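Local coordinates for protein Fe-superoxide dismutase homolog (Plasmodium berghei, PDB 2A03) that probably catalyses the conversion of superoxide radicals into hydrogen peroxide and molecular oxygen at a bound metal ion, at residues P14-A19 with E30-H35; Q78-S83 with N152-N157; K116-N121 with L142-T147; D63-K66 with I72-N75. All coordinates share one frame; numbering follows the deposited sequence.

Contact 1 (P14-A19 with E30-H35). With MN (manganese (II) ion), chain C.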
loop_
_atom_site.group_PDB
_atom_site.type_symbol
_atom_site.label_atom_id
_atom_site.label_comp_id
_atom_site.label_asym_id
_atom_site.label_seq_id
_atom_site.Cartn_x
_atom_site.Cartn_y
_atom_site.Cartn_z
ATOM N N PRO A 14 16.163 4.612 -15.553
ATOM C CA PRO A 14 16.743 5.904 -15.938
ATOM C C PRO A 14 17.527 6.522 -14.784
ATOM O O PRO A 14 17.142 6.358 -13.613
ATOM C CB PRO A 14 15.529 6.778 -16.285
ATOM C CG PRO A 14 14.349 5.832 -16.368
ATOM C CD PRO A 14 14.692 4.636 -15.512
ATOM N N LYS A 15 18.625 7.202 -15.119
ATOM C CA LYS A 15 19.442 7.918 -14.129
ATOM C C LYS A 15 18.643 9.052 -13.481
ATOM O O LYS A 15 17.808 9.687 -14.124
ATOM C CB LYS A 15 20.720 8.475 -14.787
ATOM N N LEU A 16 18.871 9.271 -12.188
ATOM C CA LEU A 16 18.330 10.446 -11.507
ATOM C C LEU A 16 19.055 11.685 -11.999
ATOM O O LEU A 16 20.233 11.634 -12.294
ATOM C CB LEU A 16 18.522 10.359 -9.984
ATOM C CG LEU A 16 17.724 9.356 -9.149
ATOM C CD1 LEU A 16 18.222 9.388 -7.700
ATOM C CD2 LEU A 16 16.251 9.650 -9.224
ATOM N N LYS A 17 18.333 12.797 -12.061
ATOM C CA LYS A 17 18.885 14.054 -12.530
ATOM C C LYS A 17 19.487 14.850 -11.371
ATOM O O LYS A 17 19.910 15.992 -11.554
ATOM C CB LYS A 17 17.783 14.854 -13.236
ATOM C CG LYS A 17 17.215 14.071 -14.460
ATOM C CD LYS A 17 16.227 14.880 -15.311
ATOM C CE LYS A 17 15.745 14.063 -16.543
ATOM N NZ LYS A 17 15.212 12.709 -16.158
ATOM N N TYR A 18 19.513 14.240 -10.183
ATOM C CA TYR A 18 20.061 14.882 -9.013
ATOM C C TYR A 18 20.627 13.840 -8.041
ATOM O O TYR A 18 20.335 12.670 -8.159
ATOM C CB TYR A 18 18.997 15.772 -8.358
ATOM C CG TYR A 18 17.583 15.168 -8.325
ATOM C CD1 TYR A 18 17.257 14.169 -7.422
ATOM C CD2 TYR A 18 16.584 15.624 -9.169
ATOM C CE1 TYR A 18 15.974 13.614 -7.372
ATOM C CE2 TYR A 18 15.307 15.077 -9.130
ATOM C CZ TYR A 18 15.005 14.068 -8.222
ATOM O OH TYR A 18 13.735 13.512 -8.156
ATOM N N ALA A 19 21.455 14.277 -7.100
ATOM C CA ALA A 19 22.023 13.401 -6.079
ATOM C C ALA A 19 20.944 12.817 -5.155
ATOM O O ALA A 19 19.839 13.355 -5.030
ATOM C CB ALA A 19 23.082 14.166 -5.257
ATOM N N GLU A 30 18.258 8.526 2.590
ATOM C CA GLU A 30 17.918 7.133 2.775
ATOM C C GLU A 30 16.654 6.732 1.993
ATOM O O GLU A 30 16.611 5.654 1.385
ATOM C CB GLU A 30 17.758 6.812 4.257
ATOM C CG GLU A 30 17.362 5.364 4.532
ATOM C CD GLU A 30 17.214 5.073 6.013
ATOM O OE1 GLU A 30 17.366 6.018 6.828
ATOM O OE2 GLU A 30 16.949 3.890 6.349
ATOM N N THR A 31 15.636 7.587 1.991
ATOM C CA THR A 31 14.427 7.295 1.233
ATOM C C THR A 31 14.743 7.163 -0.251
ATOM O O THR A 31 14.354 6.188 -0.884
ATOM C CB THR A 31 13.320 8.344 1.472
ATOM O OG1 THR A 31 12.760 8.151 2.770
ATOM C CG2 THR A 31 12.183 8.221 0.460
ATOM N N LEU A 32 15.443 8.124 -0.822
ATOM C CA LEU A 32 15.799 8.018 -2.241
ATOM C C LEU A 32 16.578 6.759 -2.569
ATOM O O LEU A 32 16.370 6.169 -3.624
ATOM C CB LEU A 32 16.595 9.230 -2.716
ATOM C CG LEU A 32 15.729 10.183 -3.506
ATOM C CD1 LEU A 32 14.641 10.680 -2.618
ATOM C CD2 LEU A 32 16.544 11.349 -4.091
ATOM N N SER A 33 17.485 6.359 -1.684
ATOM C CA SER A 33 18.293 5.193 -1.947
ATOM C C SER A 33 17.450 3.928 -1.937
ATOM O O SER A 33 17.611 3.104 -2.811
ATOM C CB SER A 33 19.485 5.076 -0.968
ATOM O OG SER A 33 19.064 4.604 0.291
ATOM N N PHE A 34 16.544 3.768 -0.982
ATOM C CA PHE A 34 15.660 2.593 -0.997
ATOM C C PHE A 34 14.634 2.696 -2.141
ATOM O O PHE A 34 14.426 1.741 -2.896
ATOM C CB PHE A 34 14.953 2.384 0.356
ATOM C CG PHE A 34 15.810 1.717 1.388
ATOM C CD1 PHE A 34 15.973 0.328 1.388
ATOM C CD2 PHE A 34 16.473 2.459 2.354
ATOM C CE1 PHE A 34 16.806 -0.309 2.345
ATOM C CE2 PHE A 34 17.298 1.831 3.314
ATOM C CZ PHE A 34 17.462 0.451 3.307
ATOM N N HIS A 35 14.013 3.863 -2.272
ATOM C CA HIS A 35 12.949 4.067 -3.244
ATOM C C HIS A 35 13.458 3.912 -4.681
ATOM O O HIS A 35 12.797 3.296 -5.509
ATOM C CB HIS A 35 12.333 5.452 -3.040
ATOM C CG HIS A 35 10.928 5.582 -3.533
ATOM N ND1 HIS A 35 10.133 6.662 -3.214
ATOM C CD2 HIS A 35 10.166 4.762 -4.301
ATOM C CE1 HIS A 35 8.947 6.510 -3.781
ATOM N NE2 HIS A 35 8.937 5.359 -4.437
HETATM MN MN MN C . 7.147 4.348 -5.054
HETATM O O HOH W 1 5.132 3.438 -5.724
#
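Leu32 meets Leu16, Tyr18 and Ala19 where the N-terminal loop of this iron/manganese superoxide dismutase lies along the first long helix, 29-51, of the alpha-hairpin domain. Glu30, two residues ahead of Leu32 on that helix, faces the dimer partner and forms a salt bridge with Arg177 of the second subunit. Thr31 turns its hydroxyl to Asp175 of its own chain, a short polar side chain that fits a buried place where a carboxylate is at hand to bond it. Leu32 carries the whole contact through one methyl, CD2. The edge of the Tyr18 ring comes up to this methyl, with CE1 4.0 Å from Leu32 CD2 and the methyl near the ring plane, and the two side chains cross at about a right angle. The backbone of Ala19 adds its carbonyl, O lying 4.0 Å from Leu32 CD2, while Leu16 CD1 approaches the same Leu32 CD2 more loosely at 4.4 Å. Tyr18 suits the place because its ring carbons can pack on a methyl while its hydroxyl, at the far end, is hydrogen-bonded to the carbonyl of Trp86, a residue that also packs on Leu16 and Leu32. Ser33 folds its hydroxyl back onto the helix, OG donating to Glu30 O, which also accepts from Phe34 N. His35, the last residue of the segment, takes no part in this packing and serves the metal instead: CG anti to the backbone N (chi1 -156°) sends the imidazole inward to the manganese, shared with His82, Asp166 and His170. Its NE2 lies 2.1 Å from the metal, and water 1 completes the site at 2.3 Å from the same ion.

Contact 2 (Q78-S83 with N152-N157). With MN (manganese (II) ion), chain C.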
loop_
_atom_site.group_PDB
_atom_site.type_symbol
_atom_site.label_atom_id
_atom_site.label_comp_id
_atom_site.label_asym_id
_atom_site.label_seq_id
_atom_site.Cartn_x
_atom_site.Cartn_y
_atom_site.Cartn_z
ATOM N N GLN A 78 4.850 0.809 -12.951
ATOM C CA GLN A 78 5.576 1.360 -11.806
ATOM C C GLN A 78 6.915 1.936 -12.232
ATOM O O GLN A 78 7.375 2.920 -11.651
ATOM C CB GLN A 78 5.751 0.318 -10.675
ATOM C CG GLN A 78 4.450 0.054 -9.873
ATOM C CD GLN A 78 4.018 1.255 -9.017
ATOM O OE1 GLN A 78 3.392 2.192 -9.509
ATOM N NE2 GLN A 78 4.354 1.219 -7.725
ATOM N N ILE A 79 7.541 1.344 -13.243
ATOM C CA ILE A 79 8.779 1.909 -13.772
ATOM C C ILE A 79 8.490 3.322 -14.302
ATOM O O ILE A 79 9.197 4.283 -13.974
ATOM C CB ILE A 79 9.379 1.050 -14.912
ATOM C CG1 ILE A 79 9.740 -0.355 -14.424
ATOM C CG2 ILE A 79 10.608 1.732 -15.498
ATOM C CD1 ILE A 79 10.149 -1.319 -15.544
ATOM N N TRP A 80 7.446 3.430 -15.118
ATOM C CA TRP A 80 7.069 4.693 -15.737
ATOM C C TRP A 80 6.642 5.707 -14.682
ATOM O O TRP A 80 7.053 6.860 -14.722
ATOM C CB TRP A 80 5.930 4.489 -16.760
ATOM C CG TRP A 80 5.705 5.702 -17.594
ATOM C CD1 TRP A 80 6.283 5.982 -18.802
ATOM C CD2 TRP A 80 4.879 6.841 -17.271
ATOM N NE1 TRP A 80 5.867 7.205 -19.245
ATOM C CE2 TRP A 80 5.016 7.759 -18.321
ATOM C CE3 TRP A 80 4.062 7.168 -16.191
ATOM C CZ2 TRP A 80 4.350 8.979 -18.337
ATOM C CZ3 TRP A 80 3.408 8.369 -16.196
ATOM C CH2 TRP A 80 3.558 9.272 -17.265
ATOM N N ASN A 81 5.787 5.267 -13.759
ATOM C CA ASN A 81 5.294 6.127 -12.689
ATOM C C ASN A 81 6.449 6.717 -11.849
ATOM O O ASN A 81 6.462 7.911 -11.562
ATOM C CB ASN A 81 4.328 5.372 -11.771
ATOM C CG ASN A 81 3.058 4.900 -12.477
ATOM O OD1 ASN A 81 2.677 5.412 -13.535
ATOM N ND2 ASN A 81 2.394 3.897 -11.876
ATOM N N HIS A 82 7.409 5.883 -11.457
ATOM C CA HIS A 82 8.523 6.354 -10.630
ATOM C C HIS A 82 9.434 7.304 -11.364
ATOM O O HIS A 82 9.828 8.316 -10.810
ATOM C CB HIS A 82 9.319 5.201 -10.053
ATOM C CG HIS A 82 8.620 4.545 -8.916
ATOM N ND1 HIS A 82 7.666 3.569 -9.103
ATOM C CD2 HIS A 82 8.682 4.774 -7.583
ATOM C CE1 HIS A 82 7.181 3.212 -7.927
ATOM N NE2 HIS A 82 7.773 3.937 -6.990
ATOM N N SER A 83 9.737 7.001 -12.617
ATOM C CA SER A 83 10.485 7.945 -13.442
ATOM C C SER A 83 9.767 9.294 -13.538
ATOM O O SER A 83 10.411 10.337 -13.521
ATOM C CB SER A 83 10.756 7.360 -14.837
ATOM O OG SER A 83 11.625 6.245 -14.716
ATOM N N ASN A 152 -2.196 4.554 -13.799
ATOM C CA ASN A 152 -1.904 5.917 -14.239
ATOM C C ASN A 152 -2.901 6.378 -15.310
ATOM O O ASN A 152 -3.555 5.540 -15.942
ATOM C CB ASN A 152 -0.452 6.039 -14.705
ATOM C CG ASN A 152 -0.178 5.316 -16.014
ATOM O OD1 ASN A 152 -0.825 5.562 -17.035
ATOM N ND2 ASN A 152 0.818 4.448 -15.996
ATOM N N PRO A 153 -3.061 7.707 -15.485
ATOM C CA PRO A 153 -4.026 8.329 -16.432
ATOM C C PRO A 153 -3.906 7.967 -17.925
ATOM O O PRO A 153 -4.892 8.052 -18.679
ATOM C CB PRO A 153 -3.779 9.829 -16.239
ATOM C CG PRO A 153 -3.216 9.933 -14.847
ATOM C CD PRO A 153 -2.358 8.730 -14.694
ATOM N N ILE A 154 -2.712 7.577 -18.342
ATOM C CA ILE A 154 -2.506 7.108 -19.701
ATOM C C ILE A 154 -3.237 5.786 -19.880
ATOM O O ILE A 154 -4.131 5.677 -20.708
ATOM C CB ILE A 154 -0.996 6.967 -20.032
ATOM C CG1 ILE A 154 -0.298 8.298 -19.763
ATOM C CG2 ILE A 154 -0.791 6.566 -21.490
ATOM C CD1 ILE A 154 1.136 8.350 -20.223
ATOM N N LYS A 155 -2.876 4.798 -19.077
ATOM C CA LYS A 155 -3.514 3.506 -19.133
ATOM C C LYS A 155 -5.015 3.657 -18.989
ATOM O O LYS A 155 -5.771 3.086 -19.762
ATOM C CB LYS A 155 -2.979 2.570 -18.038
ATOM C CG LYS A 155 -3.556 1.131 -18.111
ATOM C CD LYS A 155 -3.316 0.491 -19.494
ATOM C CE LYS A 155 -3.821 -0.963 -19.587
ATOM N NZ LYS A 155 -3.385 -1.620 -20.890
ATOM N N GLU A 156 -5.446 4.434 -18.006
ATOM C CA GLU A 156 -6.868 4.599 -17.710
ATOM C C GLU A 156 -7.582 5.554 -18.679
ATOM O O GLU A 156 -8.798 5.694 -18.628
ATOM C CB GLU A 156 -7.034 5.069 -16.262
ATOM C CG GLU A 156 -6.540 4.028 -15.272
ATOM C CD GLU A 156 -6.649 4.458 -13.813
ATOM O OE1 GLU A 156 -7.421 5.404 -13.518
ATOM O OE2 GLU A 156 -5.969 3.830 -12.965
ATOM N N ASN A 157 -6.802 6.183 -19.559
ATOM C CA ASN A 157 -7.292 7.119 -20.561
ATOM C C ASN A 157 -8.076 8.302 -19.972
ATOM O O ASN A 157 -9.086 8.727 -20.521
ATOM C CB ASN A 157 -8.124 6.378 -21.611
ATOM C CG ASN A 157 -8.356 7.212 -22.880
ATOM O OD1 ASN A 157 -7.466 7.944 -23.346
ATOM N ND2 ASN A 157 -9.560 7.103 -23.439
HETATM MN MN MN C . 7.147 4.348 -5.054
HETATM O O HOH W 1 5.132 3.438 -5.724
#
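Asn81 and Asn152 join their amides across the junction of the two parts of the iron/manganese superoxide dismutase fold, linking helix 70-87 of the alpha-hairpin domain to the loop ahead of strand 160-166. The amide planes stand 90° apart. Asn152 ND2 donates to Asn81 OD1 at 3.2 Å, a bent bond with an N-H...O angle of 141°, and the donor is tilted somewhat out of the carbonyl plane. Asparagine suits both places because each amide can give and accept at once. On the loop side, Asn152 OD1 takes the backbone N of Lys155 in an Asx motif, at 3.0 Å, so both ends of this side chain are engaged. On the helix side, Asn81 ND2 donates to Gln78 OE1 at 3.1 Å, in the planes of both amides, and also to the carbonyl of Ala150.

Beside this polar link, Trp80 offers its indole to Ile154; the two side chains cross at about a right angle, with CZ2 3.8 Å from Ile154 CD1. With chi1 at -169°, pointing CG away from the backbone N, the indole stands out from the helix toward the loop, where the carbons of its six-membered ring, CZ2 and CH2, suit the terminal methyl CD1 of Ile154.

The bonds run on to the metal. Gln78 NE2, also bonded to Tyr43 OH, donates to water 1 at 3.1 Å, and this water is a ligand of the manganese; iron superoxide dismutases likewise present a glutamine from this helix. The backbone of Gln78 steadies the ligand His82 as well, whose ND1 donates to Gln78 O at 2.6 Å, almost exactly in its ring plane.

Contact 3 (K116-N121 with L142-T147)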
loop_
_atom_site.group_PDB
_atom_site.type_symbol
_atom_site.label_atom_id
_atom_site.label_comp_id
_atom_site.label_asym_id
_atom_site.label_seq_id
_atom_site.Cartn_x
_atom_site.Cartn_y
_atom_site.Cartn_z
ATOM N N LYS A 116 -3.614 23.638 -4.548
ATOM C CA LYS A 116 -2.712 22.998 -3.595
ATOM C C LYS A 116 -3.475 22.309 -2.458
ATOM O O LYS A 116 -3.158 21.184 -2.065
ATOM C CB LYS A 116 -1.728 24.037 -3.060
ATOM C CG LYS A 116 -0.878 23.585 -1.916
ATOM C CD LYS A 116 0.037 24.706 -1.484
ATOM C CE LYS A 116 0.878 24.292 -0.298
ATOM N NZ LYS A 116 1.712 25.437 0.156
ATOM N N ASP A 117 -4.505 22.974 -1.958
ATOM C CA ASP A 117 -5.323 22.409 -0.896
ATOM C C ASP A 117 -6.105 21.201 -1.388
ATOM O O ASP A 117 -6.204 20.203 -0.690
ATOM C CB ASP A 117 -6.280 23.463 -0.342
ATOM C CG ASP A 117 -5.575 24.522 0.481
ATOM O OD1 ASP A 117 -4.371 24.356 0.780
ATOM O OD2 ASP A 117 -6.227 25.536 0.827
ATOM N N GLN A 118 -6.677 21.287 -2.585
ATOM C CA GLN A 118 -7.393 20.143 -3.152
ATOM C C GLN A 118 -6.459 18.957 -3.383
ATOM O O GLN A 118 -6.796 17.825 -3.050
ATOM C CB GLN A 118 -8.081 20.503 -4.469
ATOM C CG GLN A 118 -9.243 21.436 -4.332
ATOM C CD GLN A 118 -9.898 21.759 -5.666
ATOM O OE1 GLN A 118 -10.245 22.914 -5.930
ATOM N NE2 GLN A 118 -10.037 20.750 -6.528
ATOM N N PHE A 119 -5.295 19.214 -3.973
ATOM C CA PHE A 119 -4.375 18.132 -4.323
ATOM C C PHE A 119 -3.827 17.453 -3.065
ATOM O O PHE A 119 -3.640 16.229 -3.023
ATOM C CB PHE A 119 -3.230 18.662 -5.175
ATOM C CG PHE A 119 -2.426 17.580 -5.853
ATOM C CD1 PHE A 119 -3.050 16.541 -6.517
ATOM C CD2 PHE A 119 -1.049 17.613 -5.841
ATOM C CE1 PHE A 119 -2.301 15.545 -7.133
ATOM C CE2 PHE A 119 -0.293 16.617 -6.483
ATOM C CZ PHE A 119 -0.918 15.599 -7.122
ATOM N N SER A 120 -3.568 18.270 -2.045
ATOM C CA SER A 120 -3.157 17.785 -0.736
ATOM C C SER A 120 -4.234 16.917 -0.126
ATOM O O SER A 120 -3.940 15.878 0.471
ATOM C CB SER A 120 -2.884 18.971 0.201
ATOM O OG SER A 120 -1.770 19.733 -0.253
ATOM N N ASN A 121 -5.486 17.364 -0.231
ATOM C CA ASN A 121 -6.622 16.596 0.290
ATOM C C ASN A 121 -6.724 15.221 -0.389
ATOM O O ASN A 121 -6.880 14.194 0.277
ATOM C CB ASN A 121 -7.930 17.381 0.134
ATOM C CG ASN A 121 -8.023 18.573 1.092
ATOM O OD1 ASN A 121 -7.461 18.556 2.180
ATOM N ND2 ASN A 121 -8.724 19.612 0.676
ATOM N N LEU A 142 -6.934 21.355 -16.723
ATOM C CA LEU A 142 -6.143 20.625 -15.736
ATOM C C LEU A 142 -7.094 20.001 -14.715
ATOM O O LEU A 142 -8.032 20.641 -14.263
ATOM C CB LEU A 142 -5.137 21.533 -15.029
ATOM C CG LEU A 142 -3.919 21.995 -15.830
ATOM C CD1 LEU A 142 -3.200 23.066 -15.040
ATOM C CD2 LEU A 142 -2.963 20.847 -16.163
ATOM N N VAL A 143 -6.845 18.749 -14.366
ATOM C CA VAL A 143 -7.682 18.045 -13.417
ATOM C C VAL A 143 -6.808 17.326 -12.406
ATOM O O VAL A 143 -5.638 17.027 -12.674
ATOM C CB VAL A 143 -8.665 17.035 -14.119
ATOM C CG1 VAL A 143 -9.745 17.767 -14.841
ATOM C CG2 VAL A 143 -7.929 16.117 -15.095
ATOM N N ILE A 144 -7.374 17.076 -11.227
ATOM C CA ILE A 144 -6.694 16.280 -10.219
ATOM C C ILE A 144 -7.218 14.859 -10.336
ATOM O O ILE A 144 -8.429 14.650 -10.405
ATOM C CB ILE A 144 -6.942 16.830 -8.808
ATOM C CG1 ILE A 144 -6.101 18.091 -8.577
ATOM C CG2 ILE A 144 -6.623 15.793 -7.750
ATOM C CD1 ILE A 144 -6.621 18.946 -7.457
ATOM N N LEU A 145 -6.306 13.882 -10.378
ATOM C CA LEU A 145 -6.706 12.472 -10.467
ATOM C C LEU A 145 -5.945 11.655 -9.460
ATOM O O LEU A 145 -4.852 12.042 -9.004
ATOM C CB LEU A 145 -6.447 11.908 -11.864
ATOM C CG LEU A 145 -7.066 12.642 -13.063
ATOM C CD1 LEU A 145 -6.446 12.188 -14.349
ATOM C CD2 LEU A 145 -8.572 12.455 -13.133
ATOM N N GLN A 146 -6.516 10.517 -9.099
ATOM C CA GLN A 146 -5.808 9.568 -8.265
ATOM C C GLN A 146 -5.986 8.171 -8.832
ATOM O O GLN A 146 -7.002 7.864 -9.451
ATOM C CB GLN A 146 -6.287 9.633 -6.814
ATOM C CG GLN A 146 -7.750 9.226 -6.600
ATOM C CD GLN A 146 -8.198 9.395 -5.151
ATOM O OE1 GLN A 146 -7.586 8.865 -4.223
ATOM N NE2 GLN A 146 -9.274 10.120 -4.959
ATOM N N THR A 147 -4.969 7.342 -8.629
ATOM C CA THR A 147 -4.978 5.972 -9.095
ATOM C C THR A 147 -4.493 5.051 -7.986
ATOM O O THR A 147 -3.827 5.466 -7.056
ATOM C CB THR A 147 -4.080 5.777 -10.336
ATOM O OG1 THR A 147 -2.718 6.099 -10.011
ATOM C CG2 THR A 147 -4.576 6.623 -11.513
#
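Helix-on-sheet packing in the C-terminal domain of the iron/manganese superoxide dismutase fold brings Gln118 and Phe119 of helix 112-125 against Ile144 of strand 142-148, at one edge of the sheet as counted within this chain. The contact depends on this one isoleucine, whose beta-branched shape suits a strand and gives it two separate arms. CG1 lies anti to the carbonyl carbon (chi1 -76°), and its terminal methyl CD1 reaches the helix backbone, 3.7 Å from Phe119 N, and also rests 3.7 Å from Gln118 CB. The other arm, Ile144 CG2, comes to the edge of the Phe119 ring and lies near its plane, 3.9 Å from Phe119 CD1. Phenylalanine serves well here because its flat ring can set its carbon edge against the methyl of Ile144 while meeting the ring of Phe115 one turn back along the helix. Phe115 and Val122 of the same helix, together with Phe109 of helix 100-109, pack round Ile144 too. No hydrogen bond crosses between the segments; Val143, Leu145 and Thr147 make backbone hydrogen bonds to strand 130-136. Between these two segments the contact therefore rests on van der Waals packing and, probably, the hydrophobic effect.

Contact 4 (D63-K66 with I72-N75)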
loop_
_atom_site.group_PDB
_atom_site.type_symbol
_atom_site.label_atom_id
_atom_site.label_comp_id
_atom_site.label_asym_id
_atom_site.label_seq_id
_atom_site.Cartn_x
_atom_site.Cartn_y
_atom_site.Cartn_z
ATOM N N ASP A 63 5.892 -0.043 -25.679
ATOM C CA ASP A 63 5.153 -1.162 -26.281
ATOM C C ASP A 63 4.492 -2.020 -25.183
ATOM O O ASP A 63 3.310 -2.347 -25.263
ATOM C CB ASP A 63 6.087 -2.022 -27.142
ATOM C CG ASP A 63 6.388 -1.402 -28.530
ATOM O OD1 ASP A 63 5.717 -0.417 -28.914
ATOM O OD2 ASP A 63 7.294 -1.924 -29.242
ATOM N N ILE A 64 5.256 -2.365 -24.151
ATOM C CA ILE A 64 4.765 -3.229 -23.081
ATOM C C ILE A 64 3.607 -2.581 -22.297
ATOM O O ILE A 64 2.635 -3.244 -21.939
ATOM C CB ILE A 64 5.931 -3.630 -22.135
ATOM C CG1 ILE A 64 6.891 -4.574 -22.865
ATOM C CG2 ILE A 64 5.411 -4.274 -20.838
ATOM C CD1 ILE A 64 8.211 -4.814 -22.142
ATOM N N LEU A 65 3.701 -1.278 -22.055
ATOM C CA LEU A 65 2.616 -0.555 -21.391
ATOM C C LEU A 65 1.292 -0.591 -22.168
ATOM O O LEU A 65 0.228 -0.665 -21.575
ATOM C CB LEU A 65 3.025 0.897 -21.112
ATOM C CG LEU A 65 4.086 1.084 -20.021
ATOM C CD1 LEU A 65 4.699 2.493 -20.095
ATOM C CD2 LEU A 65 3.507 0.828 -18.658
ATOM N N LYS A 66 1.344 -0.543 -23.488
ATOM C CA LYS A 66 0.110 -0.570 -24.260
ATOM C C LYS A 66 -0.451 -2.005 -24.418
ATOM O O LYS A 66 -1.660 -2.196 -24.513
ATOM C CB LYS A 66 0.324 0.109 -25.623
ATOM N N ILE A 72 3.055 -8.062 -15.259
ATOM C CA ILE A 72 3.890 -7.424 -16.274
ATOM C C ILE A 72 3.550 -5.945 -16.409
ATOM O O ILE A 72 4.445 -5.098 -16.449
ATOM C CB ILE A 72 3.788 -8.158 -17.658
ATOM C CG1 ILE A 72 4.514 -9.507 -17.568
ATOM C CG2 ILE A 72 4.406 -7.313 -18.796
ATOM C CD1 ILE A 72 4.420 -10.380 -18.821
ATOM N N PHE A 73 2.260 -5.635 -16.500
ATOM C CA PHE A 73 1.828 -4.242 -16.563
ATOM C C PHE A 73 2.189 -3.515 -15.259
ATOM O O PHE A 73 2.732 -2.399 -15.274
ATOM C CB PHE A 73 0.318 -4.123 -16.826
ATOM C CG PHE A 73 -0.166 -2.712 -16.753
ATOM C CD1 PHE A 73 0.078 -1.833 -17.802
ATOM C CD2 PHE A 73 -0.763 -2.232 -15.607
ATOM C CE1 PHE A 73 -0.302 -0.513 -17.723
ATOM C CE2 PHE A 73 -1.150 -0.906 -15.514
ATOM C CZ PHE A 73 -0.917 -0.044 -16.565
ATOM N N ASN A 74 1.902 -4.154 -14.127
ATOM C CA ASN A 74 2.181 -3.536 -12.843
ATOM C C ASN A 74 3.631 -3.104 -12.731
ATOM O O ASN A 74 3.935 -1.978 -12.328
ATOM C CB ASN A 74 1.801 -4.466 -11.690
ATOM C CG ASN A 74 0.323 -4.572 -11.525
ATOM O OD1 ASN A 74 -0.416 -3.716 -12.019
ATOM N ND2 ASN A 74 -0.135 -5.620 -10.843
ATOM N N ASN A 75 4.538 -3.980 -13.113
ATOM C CA ASN A 75 5.943 -3.635 -13.016
ATOM C C ASN A 75 6.317 -2.555 -14.011
ATOM O O ASN A 75 7.058 -1.632 -13.672
ATOM C CB ASN A 75 6.825 -4.887 -13.125
ATOM C CG ASN A 75 6.794 -5.706 -11.839
ATOM O OD1 ASN A 75 7.540 -5.433 -10.902
ATOM N ND2 ASN A 75 5.897 -6.684 -11.778
#
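Phe73 and Ile72, near the start of helix 70-87, pack against Leu65 and Ile64 of the short helix 61-67. In Phe73 the CB-CG bond lies anti to the backbone N (chi1 174°), which carries the ring off its own helix and toward the end of the other. CD1 is the first ring atom to meet it, 4.0 Å from Leu65 O, and CE1 follows at 3.9 Å from the same Leu65 O, so that the carbonyl oxygen lies at the ring edge, near its plane. The C-H groups of an aromatic edge carry a slight positive charge and can lie comfortably beside such an oxygen, although no hydrogen bond forms. CE1 also touches the side chain of Leu65, whose CD2 is 4.1 Å away, the two chains crossing at about a right angle. At the tip, CZ passes on to the aliphatic part of Lys155, from the loop ahead of strand 160-166.

Alongside, two isoleucines meet methyl to methyl, Ile64 CG2 being 3.8 Å from Ile72 CG2. Beta-branching suits them, for it leaves a methyl close to each helix backbone, where two helices can approach. Ile64 also packs on Ile51, which ties this pair to helix 29-51, and on Ile11 of the N-terminal loop. Two consecutive helices closing on each other through apolar side chains, with only a short link between them, here form part of the alpha-hairpin domain of iron/manganese superoxide dismutases.

Overall arrangement
From the N terminus, contact 1 closes first, folding the loop 14-19 onto helix 29-51 across ten intervening residues. Contact 4 follows, closing the tight link between helices 61-67 and 70-87. Contact 2 opens farther along that second helix and spans 68 residues to reach the loop 152-157, joining the alpha-hairpin and C-terminal parts of the fold. Contact 3 falls wholly within this span and sets helix 112-125 on the sheet. None of the contacts cross along the chain. Contacts 1 and 2 converge on the manganese, while contact 2 also touches contact 4 through Trp80 and Lys155, and contact 3 through Pro153 and Glu156.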